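Local coordinates for protein macrophage receptor MARCO (Mus musculus, PDB 2OYA) that serves as a macrophage scavenger receptor whose cysteine-rich domain recognises ligands through a basic and an acidic cluster, at residues Val20-Glu25 with Asn63-Asn68. Residues are numbered along the deposited sequence; the frame is centred on the assembly and turned at random.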
loop_
_atom_site.group_PDB
_atom_site.type_symbol
_atom_site.label_atom_id
_atom_site.label_comp_id
_atom_site.label_asym_id
_atom_site.label_seq_id
_atom_site.Cartn_x
_atom_site.Cartn_y
_atom_site.Cartn_z
ATOM N N VAL A 20 -3.784 3.033 3.918
ATOM C CA VAL A 20 -4.700 1.970 4.298
ATOM C C VAL A 20 -5.700 2.547 5.300
ATOM O O VAL A 20 -5.344 3.405 6.105
ATOM C CB VAL A 20 -3.928 0.730 4.873
ATOM C CG1 VAL A 20 -3.158 1.079 6.161
ATOM C CG2 VAL A 20 -4.842 -0.436 5.110
ATOM N N TYR A 21 -6.953 2.101 5.198
ATOM C CA TYR A 21 -8.037 2.603 6.037
ATOM C C TYR A 21 -8.326 1.592 7.152
ATOM O O TYR A 21 -8.775 0.459 6.892
ATOM C CB TYR A 21 -9.283 2.851 5.173
ATOM C CG TYR A 21 -10.351 3.661 5.864
ATOM C CD1 TYR A 21 -10.239 5.059 5.983
ATOM C CD2 TYR A 21 -11.477 3.042 6.398
ATOM C CE1 TYR A 21 -11.234 5.806 6.626
ATOM C CE2 TYR A 21 -12.478 3.785 7.035
ATOM C CZ TYR A 21 -12.354 5.156 7.139
ATOM O OH TYR A 21 -13.344 5.895 7.778
ATOM N N TYR A 22 -8.047 1.989 8.390
ATOM C CA TYR A 22 -8.181 1.095 9.539
ATOM C C TYR A 22 -8.658 1.941 10.720
ATOM O O TYR A 22 -8.274 3.107 10.858
ATOM C CB TYR A 22 -6.832 0.431 9.826
ATOM C CG TYR A 22 -6.754 -0.386 11.090
ATOM C CD1 TYR A 22 -7.034 -1.754 11.070
ATOM C CD2 TYR A 22 -6.363 0.200 12.298
ATOM C CE1 TYR A 22 -6.943 -2.528 12.248
ATOM C CE2 TYR A 22 -6.282 -0.541 13.469
ATOM C CZ TYR A 22 -6.567 -1.906 13.435
ATOM O OH TYR A 22 -6.456 -2.632 14.600
ATOM N N ASN A 23 -9.501 1.352 11.564
ATOM C CA ASN A 23 -10.117 2.084 12.672
ATOM C C ASN A 23 -10.653 3.452 12.266
ATOM O O ASN A 23 -10.467 4.449 12.974
ATOM C CB ASN A 23 -9.170 2.195 13.882
ATOM C CG ASN A 23 -9.936 2.409 15.186
ATOM O OD1 ASN A 23 -11.066 1.927 15.343
ATOM N ND2 ASN A 23 -9.333 3.137 16.116
ATOM N N ASN A 24 -11.294 3.479 11.099
ATOM C CA ASN A 24 -12.007 4.660 10.571
ATOM C C ASN A 24 -11.129 5.841 10.239
ATOM O O ASN A 24 -11.606 6.973 10.222
ATOM C CB ASN A 24 -13.180 5.067 11.481
ATOM C CG ASN A 24 -14.064 3.877 11.843
ATOM O OD1 ASN A 24 -14.681 3.282 10.974
ATOM N ND2 ASN A 24 -14.076 3.501 13.122
ATOM N N GLU A 25 -9.844 5.585 9.978
ATOM C CA GLU A 25 -8.942 6.662 9.598
ATOM C C GLU A 25 -7.966 6.156 8.568
ATOM O O GLU A 25 -7.514 5.028 8.662
ATOM C CB GLU A 25 -8.133 7.136 10.803
ATOM C CG GLU A 25 -8.917 7.811 11.907
ATOM C CD GLU A 25 -8.011 8.400 12.957
ATOM O OE1 GLU A 25 -7.733 9.612 12.861
ATOM O OE2 GLU A 25 -7.567 7.653 13.857
ATOM N N ASN A 63 -1.817 8.338 11.630
ATOM C CA ASN A 63 -1.410 7.006 12.000
ATOM C C ASN A 63 -0.516 6.310 10.977
ATOM O O ASN A 63 -0.722 6.428 9.775
ATOM C CB ASN A 63 -2.640 6.154 12.264
ATOM C CG ASN A 63 -3.323 6.526 13.536
ATOM O OD1 ASN A 63 -2.839 6.212 14.631
ATOM N ND2 ASN A 63 -4.461 7.217 13.412
ATOM N N ILE A 64 0.492 5.599 11.475
ATOM C CA ILE A 64 1.190 4.624 10.642
ATOM C C ILE A 64 0.545 3.288 11.016
ATOM O O ILE A 64 0.744 2.779 12.114
ATOM C CB ILE A 64 2.722 4.644 10.873
ATOM C CG1 ILE A 64 3.291 6.040 10.528
ATOM C CG2 ILE A 64 3.420 3.550 10.026
ATOM C CD1 ILE A 64 4.711 6.286 11.046
ATOM N N TRP A 65 -0.283 2.746 10.132
ATOM C CA TRP A 65 -1.036 1.540 10.507
ATOM C C TRP A 65 -0.291 0.214 10.386
ATOM O O TRP A 65 -0.580 -0.721 11.134
ATOM C CB TRP A 65 -2.326 1.427 9.709
ATOM C CG TRP A 65 -3.434 2.376 10.104
ATOM C CD1 TRP A 65 -4.220 3.086 9.265
ATOM C CD2 TRP A 65 -3.890 2.677 11.440
ATOM N NE1 TRP A 65 -5.144 3.821 9.980
ATOM C CE2 TRP A 65 -4.968 3.581 11.315
ATOM C CE3 TRP A 65 -3.494 2.259 12.720
ATOM C CZ2 TRP A 65 -5.642 4.105 12.423
ATOM C CZ3 TRP A 65 -4.182 2.774 13.831
ATOM C CH2 TRP A 65 -5.242 3.684 13.667
ATOM N N LEU A 66 0.597 0.110 9.403
ATOM C CA LEU A 66 1.284 -1.158 9.102
ATOM C C LEU A 66 2.805 -1.030 9.116
ATOM O O LEU A 66 3.354 0.018 8.772
ATOM C CB LEU A 66 0.836 -1.701 7.744
ATOM C CG LEU A 66 -0.625 -2.140 7.612
ATOM C CD1 LEU A 66 -0.906 -2.536 6.163
ATOM C CD2 LEU A 66 -0.946 -3.281 8.593
ATOM N N ASP A 67 3.467 -2.105 9.536
ATOM C CA ASP A 67 4.926 -2.180 9.575
ATOM C C ASP A 67 5.298 -3.658 9.417
ATOM O O ASP A 67 4.499 -4.554 9.752
ATOM C CB ASP A 67 5.449 -1.618 10.910
ATOM C CG ASP A 67 6.957 -1.436 10.939
ATOM O OD1 ASP A 67 7.589 -1.475 9.875
ATOM O OD2 ASP A 67 7.508 -1.193 12.047
ATOM N N ASN A 68 6.486 -3.903 8.872
ATOM C CA ASN A 68 6.984 -5.259 8.622
ATOM C C ASN A 68 5.987 -6.130 7.875
ATOM O O ASN A 68 5.770 -7.292 8.229
ATOM C CB ASN A 68 7.439 -5.916 9.936
ATOM C CG ASN A 68 8.433 -5.059 10.679
ATOM O OD1 ASN A 68 8.139 -4.541 11.759
ATOM N ND2 ASN A 68 9.591 -4.838 10.070
#
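Trp65 reaches out from strand 64-66 and lays its indole against the hairpin turn Tyr22-Glu25. Its first torsion, with CG beside the backbone N and anti to the carbonyl carbon (chi1 -74°), sends the ring across to the hairpin, and the second turns the N-H edge to Glu25 O. Trp65 NE1 donates to Glu25 O at 3.0 Å, a fairly straight bond that stays close to the indole plane but meets the acceptor from above the carbonyl plane rather than along a lone pair. That oxygen, Glu25 O, also accepts from Tyr22 N at 3.1 Å, one of the two backbone bonds that pair Tyr22 with Glu25 around the type I' turn, so two donors grip it and the indole is tied directly to the hairpin end. Val20 O lies at the same indole edge, 3.4 Å from Trp65 CD1.

Tyr22 covers one indole face. Its CB sits almost squarely over the five-membered ring, 3.7 Å from the centroid, in a CH-pi contact. With CG anti to the backbone N, the phenol then swings over the six-membered ring and presents its edge in an edge-to-face pair, planes 63° apart, with Tyr22 CD2 3.6 Å from Trp65 CE3. Asn63 CB lies over the opposite face, sandwiching the indole. At the root of the tryptophan, Val20 CG1 packs 3.7 Å from Trp65 CB.

The axes of strands 20-22 and 64-66 run nearly perpendicular (95°), and strand 25-29 lies between them, antiparallel to 17-22 and parallel to 64-66. The indole thus packs from outer strand 64-66 onto outer strand 17-22 of this small mixed SRCR sheet and hydrogen-bonds to the start of middle strand 25-29, while Trp86 stacks on Tyr22 and Trp79 touches Val20.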